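Local coordinates for protein putative triphosphoribosyl-dephospho-coA synthase (Archaeoglobus fulgidus DSM 4304, PDB 3H9P) that is of unverified function but probably acts as an ATP-binding triphosphoribosyl-dephospho-CoA synthase, at residues Ile68-Ala73 with Ala80-Asn85; Glu159-Leu164 with Phe241-Glu246; Gly39-Val44 with Ser95-Glu100. All blocks are in the same frame, centred on the assembly; numbering follows the deposited sequence.

Interaction 1: Ile68-Ala73 with Ala80-Asn85; sequences ISSWDA and AEAARN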
ATOM      1  N   ILE A  68     -18.151  13.005 -13.180  1.00 27.81           N
ATOM      2  CA  ILE A  68     -18.659  14.322 -13.469  1.00 28.44           C
ATOM      3  C   ILE A  68     -18.030  14.929 -14.738  1.00 29.41           C
ATOM      4  O   ILE A  68     -18.663  15.687 -15.461  1.00 28.79           O
ATOM      5  CB  ILE A  68     -18.571  15.244 -12.257  1.00 29.11           C
ATOM      6  CG1 ILE A  68     -19.497  14.658 -11.151  1.00 30.96           C
ATOM      7  CG2 ILE A  68     -19.004  16.700 -12.668  1.00 27.25           C
ATOM      8  CD1 ILE A  68     -19.306  15.181  -9.718  1.00 33.08           C
ATOM      9  N   SER A  69     -16.793  14.560 -15.024  1.00 30.21           N
ATOM     10  CA  SER A  69     -16.106  15.087 -16.198  1.00 31.15           C
ATOM     11  C   SER A  69     -16.759  14.566 -17.452  1.00 30.44           C
ATOM     12  O   SER A  69     -16.604  15.155 -18.512  1.00 30.21           O
ATOM     13  CB  SER A  69     -14.619  14.721 -16.192  1.00 31.52           C
ATOM     14  OG  SER A  69     -14.442  13.390 -16.639  1.00 31.53           O
ATOM     15  N   SER A  70     -17.512  13.474 -17.302  1.00 30.25           N
ATOM     16  CA  SER A  70     -18.261  12.859 -18.414  1.00 29.31           C
ATOM     17  C   SER A  70     -19.786  12.945 -18.218  1.00 27.78           C
ATOM     18  O   SER A  70     -20.533  12.107 -18.743  1.00 28.77           O
ATOM     19  CB  SER A  70     -17.861  11.390 -18.539  1.00 29.79           C
ATOM     20  OG  SER A  70     -16.450  11.255 -18.557  1.00 32.37           O
ATOM     21  N   TRP A  71     -20.235  13.943 -17.469  1.00 26.51           N
ATOM     22  CA  TRP A  71     -21.656  14.157 -17.125  1.00 25.68           C
ATOM     23  C   TRP A  71     -22.670  14.088 -18.268  1.00 25.89           C
ATOM     24  O   TRP A  71     -23.835  13.789 -18.023  1.00 25.91           O
ATOM     25  CB  TRP A  71     -21.836  15.487 -16.431  1.00 25.78           C
ATOM     26  CG  TRP A  71     -21.509  16.653 -17.278  1.00 24.25           C
ATOM     27  CD1 TRP A  71     -20.265  17.230 -17.458  1.00 20.87           C
ATOM     28  CD2 TRP A  71     -22.432  17.424 -18.056  1.00 23.48           C
ATOM     29  NE1 TRP A  71     -20.378  18.317 -18.318  1.00 21.93           N
ATOM     30  CE2 TRP A  71     -21.694  18.449 -18.694  1.00 23.87           C
ATOM     31  CE3 TRP A  71     -23.814  17.341 -18.280  1.00 22.98           C
ATOM     32  CZ2 TRP A  71     -22.295  19.375 -19.553  1.00 25.63           C
ATOM     33  CZ3 TRP A  71     -24.409  18.252 -19.111  1.00 24.53           C
ATOM     34  CH2 TRP A  71     -23.651  19.261 -19.755  1.00 26.22           C
ATOM     35  N   ASP A  72     -22.221  14.354 -19.494  1.00 24.98           N
ATOM     36  CA  ASP A  72     -23.100  14.477 -20.638  1.00 25.35           C
ATOM     37  C   ASP A  72     -22.980  13.298 -21.604  1.00 24.97           C
ATOM     38  O   ASP A  72     -23.547  13.326 -22.689  1.00 24.38           O
ATOM     39  CB  ASP A  72     -22.804  15.801 -21.380  1.00 25.33           C
ATOM     40  CG  ASP A  72     -21.346  15.905 -21.857  1.00 27.01           C
ATOM     41  OD1 ASP A  72     -20.444  15.134 -21.418  1.00 27.04           O
ATOM     42  OD2 ASP A  72     -21.094  16.818 -22.646  1.00 27.75           O
ATOM     43  N   ALA A  73     -22.238  12.267 -21.214  1.00 25.22           N
ATOM     44  CA  ALA A  73     -22.110  11.045 -22.052  1.00 25.22           C
ATOM     45  C   ALA A  73     -23.398  10.261 -22.315  1.00 25.33           C
ATOM     46  O   ALA A  73     -23.494   9.571 -23.338  1.00 26.84           O
ATOM     47  CB  ALA A  73     -21.038  10.131 -21.522  1.00 24.22           C
ATOM     48  N   ALA A  80     -19.782   5.973 -17.206  1.00 28.05           N
ATOM     49  CA  ALA A  80     -18.698   5.166 -16.664  1.00 28.78           C
ATOM     50  C   ALA A  80     -17.625   4.896 -17.731  1.00 29.67           C
ATOM     51  O   ALA A  80     -16.432   5.095 -17.456  1.00 29.90           O
ATOM     52  CB  ALA A  80     -19.259   3.839 -16.080  1.00 28.60           C
ATOM     53  N   GLU A  81     -18.061   4.460 -18.933  1.00 29.54           N
ATOM     54  CA  GLU A  81     -17.183   4.232 -20.094  1.00 29.93           C
ATOM     55  C   GLU A  81     -16.415   5.478 -20.536  1.00 29.50           C
ATOM     56  O   GLU A  81     -15.234   5.401 -20.837  1.00 29.09           O
ATOM     57  CB  GLU A  81     -17.957   3.640 -21.316  1.00 30.58           C
ATOM     58  CG  GLU A  81     -17.041   3.300 -22.518  1.00 35.15           C
ATOM     59  CD  GLU A  81     -17.729   2.701 -23.781  1.00 44.34           C
ATOM     60  OE1 GLU A  81     -18.988   2.727 -23.919  1.00 48.02           O
ATOM     61  OE2 GLU A  81     -16.978   2.197 -24.663  1.00 44.55           O
ATOM     62  N   ALA A  82     -17.100   6.617 -20.600  1.00 29.35           N
ATOM     63  CA  ALA A  82     -16.476   7.862 -21.041  1.00 28.97           C
ATOM     64  C   ALA A  82     -15.499   8.342 -19.987  1.00 29.07           C
ATOM     65  O   ALA A  82     -14.464   8.917 -20.314  1.00 28.91           O
ATOM     66  CB  ALA A  82     -17.555   8.925 -21.299  1.00 28.96           C
ATOM     67  N   ALA A  83     -15.847   8.119 -18.717  1.00 29.21           N
ATOM     68  CA  ALA A  83     -14.953   8.471 -17.583  1.00 29.30           C
ATOM     69  C   ALA A  83     -13.680   7.613 -17.615  1.00 29.03           C
ATOM     70  O   ALA A  83     -12.582   8.108 -17.459  1.00 28.58           O
ATOM     71  CB  ALA A  83     -15.688   8.323 -16.234  1.00 27.44           C
ATOM     72  N   ARG A  84     -13.832   6.319 -17.860  1.00 29.97           N
ATOM     73  CA  ARG A  84     -12.650   5.465 -18.036  1.00 30.99           C
ATOM     74  C   ARG A  84     -11.787   5.965 -19.205  1.00 31.04           C
ATOM     75  O   ARG A  84     -10.562   6.026 -19.093  1.00 30.75           O
ATOM     76  CB  ARG A  84     -13.062   4.030 -18.285  1.00 30.96           C
ATOM     77  CG  ARG A  84     -11.919   3.118 -18.589  1.00 33.51           C
ATOM     78  CD  ARG A  84     -12.450   1.746 -18.779  1.00 38.14           C
ATOM     79  NE  ARG A  84     -11.571   0.722 -18.260  1.00 41.72           N
ATOM     80  CZ  ARG A  84     -11.741  -0.581 -18.501  1.00 46.60           C
ATOM     81  NH1 ARG A  84     -12.763  -1.006 -19.260  1.00 47.01           N
ATOM     82  NH2 ARG A  84     -10.884  -1.468 -17.994  1.00 46.40           N
ATOM     83  N   ASN A  85     -12.432   6.299 -20.317  1.00 30.80           N
ATOM     84  CA  ASN A  85     -11.740   6.842 -21.480  1.00 31.51           C
ATOM     85  C   ASN A  85     -11.024   8.176 -21.185  1.00 30.72           C
ATOM     86  O   ASN A  85      -9.859   8.348 -21.522  1.00 29.83           O
ATOM     87  CB  ASN A  85     -12.718   6.978 -22.645  1.00 31.89           C
ATOM     88  CG  ASN A  85     -13.112   5.610 -23.249  1.00 36.60           C
ATOM     89  OD1 ASN A  85     -12.361   4.628 -23.153  1.00 40.76           O
ATOM     90  ND2 ASN A  85     -14.280   5.551 -23.887  1.00 38.69           N
TER

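Interaction 2: Glu159-Leu164 with Phe241-Glu246; sequences EGAKFL and FLALAE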
ATOM      1  N   GLU A 159     -22.986  -1.513 -10.348  1.00 26.99           N
ATOM      2  CA  GLU A 159     -23.705  -2.555  -9.605  1.00 28.64           C
ATOM      3  C   GLU A 159     -24.493  -1.920  -8.460  1.00 28.25           C
ATOM      4  O   GLU A 159     -25.644  -2.286  -8.217  1.00 29.16           O
ATOM      5  CB  GLU A 159     -22.719  -3.637  -9.078  1.00 28.50           C
ATOM      6  CG  GLU A 159     -23.265  -4.489  -7.953  1.00 32.80           C
ATOM      7  CD  GLU A 159     -22.198  -5.221  -7.140  1.00 42.62           C
ATOM      8  OE1 GLU A 159     -20.963  -4.966  -7.309  1.00 45.21           O
ATOM      9  OE2 GLU A 159     -22.607  -6.067  -6.296  1.00 45.54           O
ATOM     10  N   GLY A 160     -23.879  -0.968  -7.764  1.00 27.56           N
ATOM     11  CA  GLY A 160     -24.581  -0.205  -6.741  1.00 27.32           C
ATOM     12  C   GLY A 160     -25.739   0.597  -7.353  1.00 28.24           C
ATOM     13  O   GLY A 160     -26.839   0.655  -6.757  1.00 27.61           O
ATOM     14  N   ALA A 161     -25.528   1.167  -8.550  1.00 26.60           N
ATOM     15  CA  ALA A 161     -26.585   1.953  -9.171  1.00 27.52           C
ATOM     16  C   ALA A 161     -27.800   1.066  -9.517  1.00 27.88           C
ATOM     17  O   ALA A 161     -28.954   1.387  -9.203  1.00 28.14           O
ATOM     18  CB  ALA A 161     -26.065   2.667 -10.395  1.00 27.04           C
ATOM     19  N   LYS A 162     -27.523  -0.073 -10.130  1.00 28.36           N
ATOM     20  CA  LYS A 162     -28.557  -1.055 -10.401  1.00 28.05           C
ATOM     21  C   LYS A 162     -29.287  -1.500  -9.116  1.00 27.99           C
ATOM     22  O   LYS A 162     -30.495  -1.693  -9.133  1.00 28.52           O
ATOM     23  CB  LYS A 162     -27.955  -2.238 -11.128  1.00 27.39           C
ATOM     24  CG  LYS A 162     -27.362  -1.904 -12.497  1.00 29.35           C
ATOM     25  CD  LYS A 162     -26.798  -3.182 -13.157  1.00 33.47           C
ATOM     26  CE  LYS A 162     -26.585  -2.992 -14.645  1.00 36.81           C
ATOM     27  NZ  LYS A 162     -25.536  -3.911 -15.205  1.00 37.00           N
ATOM     28  N   PHE A 163     -28.567  -1.630  -8.005  1.00 27.73           N
ATOM     29  CA  PHE A 163     -29.188  -2.004  -6.744  1.00 27.82           C
ATOM     30  C   PHE A 163     -30.250  -0.959  -6.354  1.00 29.01           C
ATOM     31  O   PHE A 163     -31.407  -1.305  -6.070  1.00 29.10           O
ATOM     32  CB  PHE A 163     -28.100  -2.119  -5.684  1.00 27.59           C
ATOM     33  CG  PHE A 163     -28.558  -2.661  -4.338  1.00 26.41           C
ATOM     34  CD1 PHE A 163     -28.425  -4.012  -4.036  1.00 25.94           C
ATOM     35  CD2 PHE A 163     -29.021  -1.798  -3.349  1.00 25.97           C
ATOM     36  CE1 PHE A 163     -28.797  -4.516  -2.780  1.00 28.65           C
ATOM     37  CE2 PHE A 163     -29.409  -2.274  -2.096  1.00 27.10           C
ATOM     38  CZ  PHE A 163     -29.287  -3.640  -1.798  1.00 29.38           C
ATOM     39  N   LEU A 164     -29.846   0.313  -6.356  1.00 29.83           N
ATOM     40  CA  LEU A 164     -30.718   1.457  -6.034  1.00 30.12           C
ATOM     41  C   LEU A 164     -31.911   1.536  -6.949  1.00 30.65           C
ATOM     42  O   LEU A 164     -33.054   1.676  -6.485  1.00 30.83           O
ATOM     43  CB  LEU A 164     -29.950   2.782  -6.116  1.00 29.49           C
ATOM     44  CG  LEU A 164     -28.887   3.067  -5.043  1.00 29.49           C
ATOM     45  CD1 LEU A 164     -27.981   4.255  -5.458  1.00 27.48           C
ATOM     46  CD2 LEU A 164     -29.485   3.243  -3.586  1.00 25.23           C
ATOM     47  N   PHE A 241     -24.732   8.801  -7.748  1.00 26.23           N
ATOM     48  CA  PHE A 241     -24.517   9.624  -8.909  1.00 25.43           C
ATOM     49  C   PHE A 241     -24.907   8.897 -10.194  1.00 25.06           C
ATOM     50  O   PHE A 241     -25.626   9.436 -11.007  1.00 24.86           O
ATOM     51  CB  PHE A 241     -23.099  10.212  -9.025  1.00 24.46           C
ATOM     52  CG  PHE A 241     -22.952  11.129 -10.252  1.00 26.60           C
ATOM     53  CD1 PHE A 241     -23.455  12.423 -10.238  1.00 25.47           C
ATOM     54  CD2 PHE A 241     -22.438  10.642 -11.449  1.00 26.16           C
ATOM     55  CE1 PHE A 241     -23.401  13.253 -11.378  1.00 24.67           C
ATOM     56  CE2 PHE A 241     -22.370  11.458 -12.601  1.00 25.01           C
ATOM     57  CZ  PHE A 241     -22.864  12.765 -12.564  1.00 25.40           C
ATOM     58  N   LEU A 242     -24.412   7.687 -10.392  1.00 25.05           N
ATOM     59  CA  LEU A 242     -24.840   6.929 -11.583  1.00 25.00           C
ATOM     60  C   LEU A 242     -26.344   6.673 -11.640  1.00 24.66           C
ATOM     61  O   LEU A 242     -26.962   6.850 -12.697  1.00 25.72           O
ATOM     62  CB  LEU A 242     -24.051   5.626 -11.742  1.00 24.58           C
ATOM     63  CG  LEU A 242     -22.556   5.886 -11.965  1.00 23.97           C
ATOM     64  CD1 LEU A 242     -21.698   4.603 -11.969  1.00 21.30           C
ATOM     65  CD2 LEU A 242     -22.354   6.697 -13.265  1.00 20.79           C
ATOM     66  N   ALA A 243     -26.951   6.311 -10.511  1.00 24.49           N
ATOM     67  CA  ALA A 243     -28.391   6.012 -10.525  1.00 24.13           C
ATOM     68  C   ALA A 243     -29.222   7.251 -10.906  1.00 24.07           C
ATOM     69  O   ALA A 243     -30.259   7.141 -11.620  1.00 23.18           O
ATOM     70  CB  ALA A 243     -28.846   5.416  -9.176  1.00 23.94           C
ATOM     71  N   LEU A 244     -28.771   8.411 -10.404  1.00 23.01           N
ATOM     72  CA  LEU A 244     -29.382   9.724 -10.732  1.00 23.96           C
ATOM     73  C   LEU A 244     -29.324  10.019 -12.214  1.00 24.00           C
ATOM     74  O   LEU A 244     -30.316  10.470 -12.813  1.00 24.11           O
ATOM     75  CB  LEU A 244     -28.678  10.870 -10.005  1.00 23.15           C
ATOM     76  CG  LEU A 244     -28.866  10.925  -8.487  1.00 24.61           C
ATOM     77  CD1 LEU A 244     -28.062  12.056  -7.925  1.00 22.39           C
ATOM     78  CD2 LEU A 244     -30.359  11.068  -8.113  1.00 24.42           C
ATOM     79  N   ALA A 245     -28.166   9.756 -12.808  1.00 23.96           N
ATOM     80  CA  ALA A 245     -28.007  10.040 -14.211  1.00 25.63           C
ATOM     81  C   ALA A 245     -28.827   9.089 -15.030  1.00 26.02           C
ATOM     82  O   ALA A 245     -29.314   9.461 -16.079  1.00 26.02           O
ATOM     83  CB  ALA A 245     -26.563   9.975 -14.625  1.00 25.67           C
ATOM     84  N   GLU A 246     -28.993   7.863 -14.544  1.00 27.51           N
ATOM     85  CA  GLU A 246     -29.751   6.850 -15.296  1.00 29.08           C
ATOM     86  C   GLU A 246     -31.258   7.170 -15.283  1.00 29.99           C
ATOM     87  O   GLU A 246     -31.963   6.997 -16.269  1.00 29.83           O
ATOM     88  CB  GLU A 246     -29.467   5.447 -14.730  1.00 29.17           C
ATOM     89  CG  GLU A 246     -30.069   4.283 -15.540  1.00 31.16           C
ATOM     90  CD  GLU A 246     -29.619   4.233 -17.014  1.00 32.50           C
ATOM     91  OE1 GLU A 246     -28.514   4.695 -17.367  1.00 31.42           O
ATOM     92  OE2 GLU A 246     -30.390   3.698 -17.831  1.00 35.16           O
TER

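Interaction 3: Gly39-Val44 with Ser95-Glu100; sequences GVLRAV and SLSVLE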
ATOM      1  N   GLY A  39      -9.456  18.937 -10.761  1.00 28.14           N
ATOM      2  CA  GLY A  39     -10.796  18.777 -10.217  1.00 26.60           C
ATOM      3  C   GLY A  39     -10.835  18.155  -8.835  1.00 26.10           C
ATOM      4  O   GLY A  39     -11.508  18.675  -7.919  1.00 24.38           O
ATOM      5  N   VAL A  40     -10.102  17.050  -8.678  1.00 25.82           N
ATOM      6  CA  VAL A  40     -10.057  16.337  -7.396  1.00 26.38           C
ATOM      7  C   VAL A  40      -9.426  17.265  -6.392  1.00 26.12           C
ATOM      8  O   VAL A  40      -9.976  17.458  -5.329  1.00 26.63           O
ATOM      9  CB  VAL A  40      -9.250  15.012  -7.486  1.00 26.98           C
ATOM     10  CG1 VAL A  40      -9.129  14.297  -6.109  1.00 25.96           C
ATOM     11  CG2 VAL A  40      -9.838  14.094  -8.544  1.00 26.57           C
ATOM     12  N   LEU A  41      -8.334  17.914  -6.780  1.00 25.94           N
ATOM     13  CA  LEU A  41      -7.617  18.826  -5.896  1.00 27.45           C
ATOM     14  C   LEU A  41      -8.427  20.050  -5.426  1.00 27.66           C
ATOM     15  O   LEU A  41      -8.384  20.422  -4.250  1.00 27.56           O
ATOM     16  CB  LEU A  41      -6.270  19.236  -6.521  1.00 27.22           C
ATOM     17  CG  LEU A  41      -5.398  20.243  -5.762  1.00 28.83           C
ATOM     18  CD1 LEU A  41      -4.859  19.652  -4.479  1.00 27.31           C
ATOM     19  CD2 LEU A  41      -4.234  20.776  -6.619  1.00 30.08           C
ATOM     20  N   ARG A  42      -9.173  20.655  -6.351  1.00 28.56           N
ATOM     21  CA  ARG A  42     -10.086  21.749  -6.047  1.00 29.04           C
ATOM     22  C   ARG A  42     -11.213  21.270  -5.147  1.00 29.21           C
ATOM     23  O   ARG A  42     -11.521  21.911  -4.124  1.00 29.66           O
ATOM     24  CB  ARG A  42     -10.641  22.347  -7.337  1.00 29.46           C
ATOM     25  CG  ARG A  42      -9.804  23.562  -7.805  1.00 35.69           C
ATOM     26  CD  ARG A  42      -9.587  23.663  -9.321  1.00 39.79           C
ATOM     27  NE  ARG A  42      -8.570  24.664  -9.630  1.00 45.82           N
ATOM     28  CZ  ARG A  42      -8.811  25.956  -9.885  1.00 47.51           C
ATOM     29  NH1 ARG A  42     -10.053  26.430  -9.883  1.00 48.03           N
ATOM     30  NH2 ARG A  42      -7.798  26.783 -10.149  1.00 48.04           N
ATOM     31  N   ALA A  43     -11.814  20.141  -5.496  1.00 28.37           N
ATOM     32  CA  ALA A  43     -12.886  19.594  -4.676  1.00 29.25           C
ATOM     33  C   ALA A  43     -12.404  19.440  -3.256  1.00 30.21           C
ATOM     34  O   ALA A  43     -13.102  19.813  -2.322  1.00 30.67           O
ATOM     35  CB  ALA A  43     -13.417  18.243  -5.235  1.00 27.52           C
ATOM     36  N   VAL A  44     -11.197  18.908  -3.103  1.00 31.71           N
ATOM     37  CA  VAL A  44     -10.665  18.639  -1.772  1.00 33.18           C
ATOM     38  C   VAL A  44     -10.397  19.928  -1.024  1.00 34.84           C
ATOM     39  O   VAL A  44     -10.774  20.062   0.139  1.00 34.66           O
ATOM     40  CB  VAL A  44      -9.374  17.752  -1.814  1.00 32.85           C
ATOM     41  CG1 VAL A  44      -8.705  17.699  -0.449  1.00 31.46           C
ATOM     42  CG2 VAL A  44      -9.703  16.365  -2.301  1.00 29.97           C
ATOM     43  N   SER A  95      -1.992  12.839 -12.060  1.00 29.05           N
ATOM     44  CA  SER A  95      -1.464  12.030 -10.965  1.00 27.63           C
ATOM     45  C   SER A  95      -0.892  12.849  -9.830  1.00 26.51           C
ATOM     46  O   SER A  95      -1.169  12.572  -8.671  1.00 26.12           O
ATOM     47  CB  SER A  95      -0.378  11.124 -11.515  1.00 27.92           C
ATOM     48  OG  SER A  95      -1.008  10.079 -12.199  1.00 25.05           O
ATOM     49  N   LEU A  96      -0.108  13.862 -10.196  1.00 25.51           N
ATOM     50  CA  LEU A  96       0.547  14.759  -9.253  1.00 25.23           C
ATOM     51  C   LEU A  96      -0.487  15.583  -8.455  1.00 24.97           C
ATOM     52  O   LEU A  96      -0.386  15.699  -7.234  1.00 24.73           O
ATOM     53  CB  LEU A  96       1.547  15.684 -10.005  1.00 24.99           C
ATOM     54  CG  LEU A  96       2.830  15.038 -10.547  1.00 25.56           C
ATOM     55  CD1 LEU A  96       3.748  16.023 -11.326  1.00 23.47           C
ATOM     56  CD2 LEU A  96       3.636  14.389  -9.420  1.00 25.69           C
ATOM     57  N   SER A  97      -1.469  16.156  -9.156  1.00 24.27           N
ATOM     58  CA  SER A  97      -2.597  16.805  -8.502  1.00 24.81           C
ATOM     59  C   SER A  97      -3.332  15.835  -7.585  1.00 25.10           C
ATOM     60  O   SER A  97      -3.644  16.165  -6.444  1.00 24.27           O
ATOM     61  CB  SER A  97      -3.583  17.320  -9.530  1.00 24.28           C
ATOM     62  OG  SER A  97      -3.022  18.401 -10.224  1.00 25.66           O
ATOM     63  N   VAL A  98      -3.590  14.630  -8.066  1.00 25.05           N
ATOM     64  CA  VAL A  98      -4.298  13.715  -7.213  1.00 26.69           C
ATOM     65  C   VAL A  98      -3.490  13.404  -5.942  1.00 28.05           C
ATOM     66  O   VAL A  98      -4.054  13.399  -4.838  1.00 27.95           O
ATOM     67  CB  VAL A  98      -4.733  12.457  -7.970  1.00 27.36           C
ATOM     68  CG1 VAL A  98      -5.218  11.367  -7.018  1.00 26.87           C
ATOM     69  CG2 VAL A  98      -5.849  12.819  -8.949  1.00 26.77           C
ATOM     70  N   LEU A  99      -2.185  13.171  -6.109  1.00 28.62           N
ATOM     71  CA  LEU A  99      -1.271  12.930  -5.002  1.00 30.09           C
ATOM     72  C   LEU A  99      -1.209  14.090  -3.988  1.00 30.25           C
ATOM     73  O   LEU A  99      -1.312  13.878  -2.775  1.00 30.51           O
ATOM     74  CB  LEU A  99       0.124  12.581  -5.545  1.00 30.84           C
ATOM     75  CG  LEU A  99       1.194  12.107  -4.557  1.00 32.95           C
ATOM     76  CD1 LEU A  99       0.655  11.020  -3.608  1.00 35.18           C
ATOM     77  CD2 LEU A  99       2.393  11.566  -5.321  1.00 34.33           C
ATOM     78  N   GLU A 100      -1.074  15.315  -4.479  1.00 30.46           N
ATOM     79  CA  GLU A 100      -1.212  16.489  -3.629  1.00 31.16           C
ATOM     80  C   GLU A 100      -2.577  16.578  -2.921  1.00 31.32           C
ATOM     81  O   GLU A 100      -2.648  16.946  -1.760  1.00 30.45           O
ATOM     82  CB  GLU A 100      -0.954  17.755  -4.433  1.00 31.89           C
ATOM     83  CG  GLU A 100      -1.029  19.016  -3.584  1.00 36.62           C
ATOM     84  CD  GLU A 100      -0.962  20.271  -4.400  1.00 43.74           C
ATOM     85  OE1 GLU A 100      -0.507  20.182  -5.571  1.00 47.97           O
ATOM     86  OE2 GLU A 100      -1.348  21.349  -3.873  1.00 46.02           O
TER

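Interaction 1: Ile68-Ala73 with Ala80-Asn85
While Ser-70 and Ala-73 face segment 80-85 of helix 76-88, the flat indole of Trp-71 lying between them in sequence turns the other way. One face of this ring carries Asp-72 CB, 3.5 Å above the plane and displaced toward the rim. At the ring edge, in plane, lies Ile-68 O; NE1 is hydrogen-bonded to Ala-31 O. Two overlapping type I beta turns, Ile-68 to Trp-71 and Ser-70 to Ala-73, produce this division of labour as the chain leaves helix 58-68. The second is closed by Ala-73 N to Ser-70 O at 3.0 Å, which brings the two inward-facing residues to the same side.

The contact itself is made by very small groups. Ala-82 CB meets Ala-73 CB and Ser-70 CB, each at 3.7 Å, so one methyl fits against two positions of the turn. With OG anti to the carbonyl carbon (chi1 -50°), Ser-70 lays its hydroxyl against the helix backbone, 3.2 Å from Ala-83 N. The angle there is too poor for a hydrogen bond, and the approach counts as packing; Ala-83 CB, 3.8 Å from Ser-70 OG, adds to it. The hydroxyl has weak hydrogen bonds with Pro-66 O and Arg-86 NH1 instead. Asp-72 OD1 forms a salt bridge with Arg-34, tying the outer side of the turn to the loop just after helix 24-33.

With 144 Å² buried and no hydrogen bond across the two segments, the chemistry implies a loop seated by shape against the helix that follows it: short side chains bring the two close, and the weak polar bonds help to orient the hydroxyl.

Interaction 2: Glu159-Leu164 with Phe241-Glu246
Ala-161 and Ala-243 face each other where two helices of this all-alpha fold cross, their CA atoms only 4.6 Å apart. The axes of the two short segments approach to 8.3 Å at a signed angle of -58°, near the roughly -50° common for helix packing in globular proteins. Alanines at the crossing point account for the closeness, since neither helix has to accommodate a long side chain there.

In the first shell, Ala-161 CB rests where Leu-242 joins Ala-243, 3.8 Å from Leu-242 CB and equally near the backbone atom Ala-243 N. The methyl of Ala-243 in turn lies 4.0 Å from Ala-161 O, and Leu-164 CD1, one turn further along helix 155-167, reaches Ala-243 CB at 4.0 Å. Leu-164 delivers that branch with CG anti to its carbonyl carbon (chi1 -70°). All four touching residues are buried; the side chains that meet are all apolar, and no hydrogen bond crosses between the segments.

Outside this shell, Leu-164 also packs on Ala-173 and Leu-177 of helix 171-182, while Met-76 of helix 76-88 touches both Ala-161 and Leu-242. Helix 76-88 is tied to helix 230-246 by a polar link as well: Glu-246 OE1 is hydrogen-bonded to the backbone atom Met-76 N.

Interaction 3: Gly39-Val44 with Ser95-Glu100
Leu-41 and Ser-97 are the residues whose CA atoms lie nearest each other, 6.0 Å apart, between two helical segments running in nearly the same direction. Their N-to-C axes diverge by 21° and come within 8.2 Å, and 220 Å² is buried between them.

Leu-41 contributes the largest share. Its CB sits 4.0 Å from Ser-97 O, against the backbone of the second helix, while CG, anti to the backbone N (chi1 177°), carries the two methyls along toward Glu-100. There the fork meets the carboxylate: Leu-41 CD1 is 3.9 Å from Glu-100 OE2, and Leu-41 CD2 is 3.9 Å from Glu-100 OE1. Glu-100 CG, anti to its own backbone N, lies 4.0 Å from Leu-41 CD1, and the chain extends beyond it to bring the carboxylate up to the fork, the two side chains passing at a slant. These are van der Waals contacts, and Glu-100 itself is exposed. An alanine in place of Leu-41 would probably open a gap between the helices and leave the extended Glu-100 chain without the methyl fork that supports it.

On the side facing helix 58-68, Val-40 CG2 touches Val-98 CG2 at 4.2 Å; both valines also pack on that helix, through Val-65 and Leu-62 respectively. The stronger polar partner of Ser-97 OG is Glu-38 OE2, one turn before Leu-41.

The small positive crossing angle, about +20°, is one of the common classes of helix packing; here it joins helix 36-46 to helix 92-105 in the all-alpha fold, with Glu-100 at the exposed margin.

Along the chain, interaction 3 opens first at 39-44 and closes at 95-100, and interaction 1 falls within that span; interaction 2 follows, joining 159-164 to the C-terminal helix. Interactions 1 and 2 have centres 14 Å apart and touch, Ile-68 CG1 lying 4.1 Å from Phe-241 CZ. Interaction 3 is more remote: its centre is 18 Å from that of interaction 1 and 25 Å from that of interaction 2, which lies across the chain's centre from it. Helix 58-68 leads into the loop of interaction 1 and packs on residues of the other two, and helix 76-88 carries half of interaction 1 while bordering interaction 2. Early and late helices are thus gathered into one all-helical body.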